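Local atomic coordinates of Lmo0325 protein (Listeria monocytogenes EGD-e, PDB entry 4RYK), a protein that probably binds DNA as a transcriptional regulator, pairing a helix-turn-helix domain with an all-helical Rgg-type C-terminal domain. Residues Phe244-Met258 with Gln269-Tyr282. Residues are numbered along the deposited sequence; the frame is centred on the assembly and turned at random.
Sequences FYRIVANYYQGAIWM and QAKRAIQTWKELHY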
loop_
_atom_site.group_PDB
_atom_site.type_symbol
_atom_site.label_atom_id
_atom_site.label_comp_id
_atom_site.label_asym_id
_atom_site.label_seq_id
_atom_site.Cartn_x
_atom_site.Cartn_y
_atom_site.Cartn_z
ATOM N N PHE A 244 4.546 11.561 -0.817
ATOM C CA PHE A 244 4.787 12.061 -2.150
ATOM C C PHE A 244 3.683 13.033 -2.605
ATOM O O PHE A 244 3.939 14.076 -3.201
ATOM C CB PHE A 244 4.915 10.883 -3.136
ATOM C CG PHE A 244 5.116 11.304 -4.584
ATOM C CD1 PHE A 244 4.035 11.509 -5.423
ATOM C CD2 PHE A 244 6.404 11.500 -5.101
ATOM C CE1 PHE A 244 4.219 11.905 -6.754
ATOM C CE2 PHE A 244 6.596 11.883 -6.427
ATOM C CZ PHE A 244 5.510 12.104 -7.248
ATOM N N TYR A 245 2.451 12.674 -2.366
ATOM C CA TYR A 245 1.353 13.503 -2.784
ATOM C C TYR A 245 1.164 14.750 -1.944
ATOM O O TYR A 245 0.506 15.685 -2.371
ATOM C CB TYR A 245 0.058 12.684 -2.869
ATOM C CG TYR A 245 0.096 11.773 -4.053
ATOM C CD1 TYR A 245 -0.038 12.271 -5.319
ATOM C CD2 TYR A 245 0.321 10.424 -3.898
ATOM C CE1 TYR A 245 0.038 11.454 -6.450
ATOM C CE2 TYR A 245 0.401 9.592 -4.994
ATOM C CZ TYR A 245 0.236 10.115 -6.275
ATOM O OH TYR A 245 0.277 9.274 -7.361
ATOM N N ARG A 246 1.753 14.800 -0.756
ATOM C CA ARG A 246 1.775 16.041 0.009
ATOM C C ARG A 246 2.693 17.038 -0.698
ATOM O O ARG A 246 2.487 18.242 -0.634
ATOM C CB ARG A 246 2.230 15.792 1.442
ATOM C CG ARG A 246 1.302 14.839 2.165
ATOM C CD ARG A 246 1.628 14.828 3.634
ATOM N NE ARG A 246 0.890 13.814 4.376
ATOM C CZ ARG A 246 0.857 13.746 5.698
ATOM N NH1 ARG A 246 1.520 14.630 6.402
ATOM N NH2 ARG A 246 0.179 12.791 6.317
ATOM N N ILE A 247 3.706 16.539 -1.409
ATOM C CA ILE A 247 4.606 17.427 -2.123
ATOM C C ILE A 247 3.823 18.001 -3.308
ATOM O O ILE A 247 3.843 19.216 -3.580
ATOM C CB ILE A 247 5.873 16.713 -2.640
ATOM C CG1 ILE A 247 6.668 16.052 -1.513
ATOM C CG2 ILE A 247 6.795 17.715 -3.336
ATOM C CD1 ILE A 247 7.706 15.070 -2.061
ATOM N N VAL A 248 3.122 17.109 -3.981
ATOM C CA VAL A 248 2.270 17.493 -5.121
ATOM C C VAL A 248 1.281 18.561 -4.707
ATOM O O VAL A 248 1.156 19.603 -5.395
ATOM C CB VAL A 248 1.535 16.301 -5.711
ATOM C CG1 VAL A 248 0.651 16.765 -6.864
ATOM C CG2 VAL A 248 2.506 15.237 -6.210
ATOM N N ALA A 249 0.598 18.325 -3.582
ATOM C CA ALA A 249 -0.344 19.327 -3.022
ATOM C C ALA A 249 0.331 20.669 -2.717
ATOM O O ALA A 249 -0.231 21.733 -2.996
ATOM C CB ALA A 249 -1.010 18.793 -1.769
ATOM N N ASN A 250 1.551 20.627 -2.180
ATOM C CA ASN A 250 2.287 21.861 -1.941
ATOM C C ASN A 250 2.586 22.594 -3.242
ATOM O O ASN A 250 2.463 23.828 -3.283
ATOM C CB ASN A 250 3.605 21.649 -1.184
ATOM C CG ASN A 250 3.411 21.394 0.317
ATOM O OD1 ASN A 250 2.345 21.630 0.883
ATOM N ND2 ASN A 250 4.473 20.929 0.967
ATOM N N TYR A 251 2.994 21.852 -4.286
ATOM C CA TYR A 251 3.201 22.438 -5.591
ATOM C C TYR A 251 1.932 23.172 -6.104
ATOM O O TYR A 251 1.971 24.346 -6.468
ATOM C CB TYR A 251 3.645 21.396 -6.628
ATOM C CG TYR A 251 3.772 22.069 -7.968
ATOM C CD1 TYR A 251 2.687 22.155 -8.824
ATOM C CD2 TYR A 251 4.967 22.678 -8.346
ATOM C CE1 TYR A 251 2.777 22.839 -10.038
ATOM C CE2 TYR A 251 5.083 23.356 -9.534
ATOM C CZ TYR A 251 3.986 23.450 -10.386
ATOM O OH TYR A 251 4.135 24.137 -11.571
ATOM N N TYR A 252 0.812 22.475 -6.150
ATOM C CA TYR A 252 -0.419 23.100 -6.661
ATOM C C TYR A 252 -0.966 24.266 -5.806
ATOM O O TYR A 252 -1.545 25.206 -6.350
ATOM C CB TYR A 252 -1.498 22.037 -6.960
ATOM C CG TYR A 252 -1.142 21.192 -8.166
ATOM C CD1 TYR A 252 -1.012 21.767 -9.430
ATOM C CD2 TYR A 252 -0.949 19.832 -8.059
ATOM C CE1 TYR A 252 -0.687 21.007 -10.541
ATOM C CE2 TYR A 252 -0.608 19.052 -9.168
ATOM C CZ TYR A 252 -0.455 19.643 -10.390
ATOM O OH TYR A 252 -0.122 18.889 -11.487
ATOM N N GLN A 253 -0.740 24.243 -4.498
ATOM C CA GLN A 253 -1.159 25.336 -3.613
ATOM C C GLN A 253 -0.332 26.566 -4.009
ATOM O O GLN A 253 -0.840 27.707 -4.074
ATOM C CB GLN A 253 -0.959 24.969 -2.143
ATOM C CG GLN A 253 -1.334 26.055 -1.141
ATOM C CD GLN A 253 -2.784 26.520 -1.289
ATOM O OE1 GLN A 253 -3.652 25.986 -0.630
ATOM N NE2 GLN A 253 -3.052 27.465 -2.202
ATOM N N GLY A 254 0.928 26.309 -4.362
ATOM C CA GLY A 254 1.809 27.359 -4.840
ATOM C C GLY A 254 1.271 28.008 -6.097
ATOM O O GLY A 254 1.172 29.217 -6.185
ATOM N N ALA A 255 0.897 27.183 -7.059
ATOM C CA ALA A 255 0.398 27.675 -8.336
ATOM C C ALA A 255 -0.885 28.492 -8.143
ATOM O O ALA A 255 -1.047 29.555 -8.728
ATOM C CB ALA A 255 0.127 26.490 -9.259
ATOM N N ILE A 256 -1.797 27.978 -7.324
ATOM C CA ILE A 256 -3.031 28.673 -7.041
ATOM C C ILE A 256 -2.810 30.000 -6.327
ATOM O O ILE A 256 -3.472 31.002 -6.636
ATOM C CB ILE A 256 -3.994 27.787 -6.270
ATOM C CG1 ILE A 256 -4.421 26.611 -7.179
ATOM C CG2 ILE A 256 -5.201 28.603 -5.821
ATOM C CD1 ILE A 256 -5.371 25.629 -6.536
ATOM N N TRP A 257 -1.871 30.028 -5.409
ATOM C CA TRP A 257 -1.499 31.302 -4.813
ATOM C C TRP A 257 -1.040 32.302 -5.857
ATOM O O TRP A 257 -1.422 33.488 -5.794
ATOM C CB TRP A 257 -0.426 31.133 -3.740
ATOM C CG TRP A 257 -0.983 30.654 -2.433
ATOM C CD1 TRP A 257 -2.257 30.803 -1.982
ATOM C CD2 TRP A 257 -0.275 29.959 -1.403
ATOM N NE1 TRP A 257 -2.383 30.242 -0.738
ATOM C CE2 TRP A 257 -1.176 29.735 -0.353
ATOM C CE3 TRP A 257 1.049 29.531 -1.257
ATOM C CZ2 TRP A 257 -0.812 29.068 0.823
ATOM C CZ3 TRP A 257 1.417 28.887 -0.079
ATOM C CH2 TRP A 257 0.484 28.662 0.944
HETATM N N MSE A 258 -0.252 31.860 -6.829
HETATM C CA MSE A 258 0.202 32.779 -7.873
HETATM C C MSE A 258 -0.963 33.351 -8.629
HETATM O O MSE A 258 -1.012 34.519 -8.912
HETATM C CB MSE A 258 1.182 32.104 -8.827
HETATM C CG MSE A 258 2.451 31.745 -8.080
HETATM SE SE MSE A 258 3.928 31.235 -9.252
HETATM C CE MSE A 258 3.601 29.313 -9.232
ATOM N N GLN A 269 6.785 28.563 -2.873
ATOM C CA GLN A 269 6.267 27.295 -2.452
ATOM C C GLN A 269 6.416 26.255 -3.552
ATOM O O GLN A 269 6.756 25.118 -3.280
ATOM C CB GLN A 269 4.819 27.450 -2.100
ATOM C CG GLN A 269 4.099 26.134 -1.910
ATOM C CD GLN A 269 3.650 25.941 -0.516
ATOM O OE1 GLN A 269 4.224 26.507 0.396
ATOM N NE2 GLN A 269 2.591 25.179 -0.342
ATOM N N ALA A 270 6.120 26.645 -4.784
ATOM C CA ALA A 270 6.239 25.756 -5.941
ATOM C C ALA A 270 7.689 25.340 -6.182
ATOM O O ALA A 270 7.966 24.179 -6.455
ATOM C CB ALA A 270 5.684 26.440 -7.188
ATOM N N LYS A 271 8.602 26.295 -6.121
ATOM C CA LYS A 271 10.034 26.009 -6.190
ATOM C C LYS A 271 10.513 25.098 -5.057
ATOM O O LYS A 271 11.370 24.276 -5.258
ATOM C CB LYS A 271 10.830 27.314 -6.168
ATOM C CG LYS A 271 10.655 28.146 -7.435
ATOM C CD LYS A 271 11.593 27.696 -8.554
ATOM C CE LYS A 271 12.964 28.367 -8.426
ATOM N NZ LYS A 271 13.929 27.960 -9.495
ATOM N N ARG A 272 9.936 25.249 -3.880
ATOM C CA ARG A 272 10.311 24.405 -2.767
ATOM C C ARG A 272 9.845 22.937 -3.013
ATOM O O ARG A 272 10.556 21.976 -2.693
ATOM C CB ARG A 272 9.738 24.979 -1.499
ATOM C CG ARG A 272 9.876 24.071 -0.319
ATOM C CD ARG A 272 11.155 24.369 0.378
ATOM N NE ARG A 272 12.360 23.797 -0.203
ATOM C CZ ARG A 272 12.852 22.580 0.058
ATOM N NH1 ARG A 272 14.004 22.216 -0.497
ATOM N NH2 ARG A 272 12.211 21.722 0.858
ATOM N N ALA A 273 8.672 22.755 -3.609
ATOM C CA ALA A 273 8.218 21.418 -3.899
ATOM C C ALA A 273 9.159 20.725 -4.909
ATOM O O ALA A 273 9.543 19.577 -4.716
ATOM C CB ALA A 273 6.805 21.433 -4.413
ATOM N N ILE A 274 9.528 21.431 -5.964
ATOM C CA ILE A 274 10.471 20.907 -6.940
ATOM C C ILE A 274 11.816 20.517 -6.310
ATOM O O ILE A 274 12.354 19.446 -6.593
ATOM C CB ILE A 274 10.653 21.951 -8.045
ATOM C CG1 ILE A 274 9.403 21.955 -8.909
ATOM C CG2 ILE A 274 11.911 21.715 -8.898
ATOM C CD1 ILE A 274 9.275 23.199 -9.761
ATOM N N GLN A 275 12.350 21.382 -5.466
ATOM C CA GLN A 275 13.594 21.084 -4.754
ATOM C C GLN A 275 13.449 19.879 -3.849
ATOM O O GLN A 275 14.394 19.127 -3.657
ATOM C CB GLN A 275 13.993 22.311 -3.934
ATOM C CG GLN A 275 15.309 22.258 -3.172
ATOM C CD GLN A 275 16.541 21.921 -4.003
ATOM O OE1 GLN A 275 16.658 22.295 -5.188
ATOM N NE2 GLN A 275 17.495 21.199 -3.362
ATOM N N THR A 276 12.263 19.712 -3.270
ATOM C CA THR A 276 12.001 18.608 -2.391
ATOM C C THR A 276 11.992 17.326 -3.173
ATOM O O THR A 276 12.570 16.336 -2.740
ATOM C CB THR A 276 10.690 18.776 -1.614
ATOM O OG1 THR A 276 10.788 19.915 -0.750
ATOM C CG2 THR A 276 10.462 17.569 -0.746
ATOM N N TRP A 277 11.346 17.315 -4.335
ATOM C CA TRP A 277 11.419 16.121 -5.166
ATOM C C TRP A 277 12.889 15.778 -5.509
ATOM O O TRP A 277 13.265 14.586 -5.554
ATOM C CB TRP A 277 10.623 16.269 -6.459
ATOM C CG TRP A 277 9.146 16.038 -6.293
ATOM C CD1 TRP A 277 8.557 14.964 -5.727
ATOM C CD2 TRP A 277 8.101 16.879 -6.739
ATOM N NE1 TRP A 277 7.213 15.081 -5.773
ATOM C CE2 TRP A 277 6.904 16.273 -6.376
ATOM C CE3 TRP A 277 8.061 18.128 -7.363
ATOM C CZ2 TRP A 277 5.670 16.831 -6.659
ATOM C CZ3 TRP A 277 6.850 18.698 -7.612
ATOM C CH2 TRP A 277 5.662 18.039 -7.272
ATOM N N LYS A 278 13.712 16.797 -5.739
ATOM C CA LYS A 278 15.129 16.551 -6.022
ATOM C C LYS A 278 15.827 15.962 -4.842
ATOM O O LYS A 278 16.567 15.003 -5.001
ATOM C CB LYS A 278 15.898 17.795 -6.423
ATOM C CG LYS A 278 15.520 18.235 -7.809
ATOM C CD LYS A 278 16.221 19.509 -8.214
ATOM C CE LYS A 278 15.667 19.991 -9.538
ATOM N NZ LYS A 278 16.309 21.265 -9.945
ATOM N N GLU A 279 15.571 16.526 -3.673
ATOM C CA GLU A 279 16.281 16.096 -2.473
ATOM C C GLU A 279 15.919 14.674 -2.082
ATOM O O GLU A 279 16.701 13.997 -1.431
ATOM C CB GLU A 279 15.955 17.027 -1.351
ATOM C CG GLU A 279 16.584 18.382 -1.542
ATOM C CD GLU A 279 16.131 19.363 -0.487
ATOM O OE1 GLU A 279 15.179 19.029 0.245
ATOM O OE2 GLU A 279 16.722 20.446 -0.386
ATOM N N LEU A 280 14.721 14.245 -2.494
ATOM C CA LEU A 280 14.237 12.903 -2.206
ATOM C C LEU A 280 14.427 11.949 -3.379
ATOM O O LEU A 280 13.856 10.879 -3.361
ATOM C CB LEU A 280 12.756 12.886 -1.766
ATOM C CG LEU A 280 12.399 13.752 -0.548
ATOM C CD1 LEU A 280 10.921 13.655 -0.252
ATOM C CD2 LEU A 280 13.163 13.336 0.691
ATOM N N HIS A 281 15.260 12.321 -4.340
ATOM C CA HIS A 281 15.746 11.431 -5.405
ATOM C C HIS A 281 14.590 11.052 -6.374
ATOM O O HIS A 281 14.547 9.951 -6.912
ATOM C CB HIS A 281 16.499 10.226 -4.803
ATOM C CG HIS A 281 17.305 10.575 -3.584
ATOM N ND1 HIS A 281 18.441 11.346 -3.637
ATOM C CD2 HIS A 281 17.116 10.287 -2.271
ATOM C CE1 HIS A 281 18.903 11.542 -2.418
ATOM N NE2 HIS A 281 18.118 10.906 -1.570
ATOM N N TYR A 282 13.626 11.970 -6.536
ATOM C CA TYR A 282 12.617 11.868 -7.580
ATOM C C TYR A 282 12.986 12.857 -8.665
ATOM O O TYR A 282 12.214 13.767 -8.971
ATOM C CB TYR A 282 11.201 12.190 -7.042
ATOM C CG TYR A 282 10.622 11.201 -6.048
ATOM C CD1 TYR A 282 10.139 9.988 -6.468
ATOM C CD2 TYR A 282 10.556 11.504 -4.691
ATOM C CE1 TYR A 282 9.620 9.091 -5.587
ATOM C CE2 TYR A 282 10.066 10.591 -3.765
ATOM C CZ TYR A 282 9.599 9.396 -4.211
ATOM O OH TYR A 282 9.066 8.499 -3.337
HETATM O O HOH W 1 0.296 24.357 0.897
HETATM O O HOH W 2 2.105 24.338 2.900
#
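W277 lays one face of its indole against I247, whose CG2 makes a CH-pi contact 3.6 Å from the centroid of the five-membered ring. At the indole edge, in its plane, V248 CG2 lies 3.6 Å from W277 CZ2, while Y289 of helix 283-300 stacks on the ring. A chi1 of 178°, CG anti to the backbone N, sets the F244 ring against both W277 and Y282: CE2 of F244 lies 3.3 Å from W277 NE1, and its CD2 edge points over the centre of the Y282 ring, planes at 68°. A270, A273 and G254 are small where the axes of the antiparallel segments come within 7.7 Å; A270 CB lies 3.9 Å from Y251 CE2. Lacking a side chain, G254 admits Q269 as a knob among N250, G254, Q253 and W257. Bent at chi2, Q269 donates a hydrogen bond from NE2 to N250 O (3.2 Å, N-H...O 146°), on the carbonyl face opposite the helical donor G254 N. This hairpin of the Rgg-type C-terminal domain, a TPR-clan family, is thus joined mainly by apolar and aromatic surfaces, its polar link at the Q269 end, while N250 ND2 and Y282 OH hydrogen-bond E279 O and S239 O of the second subunit.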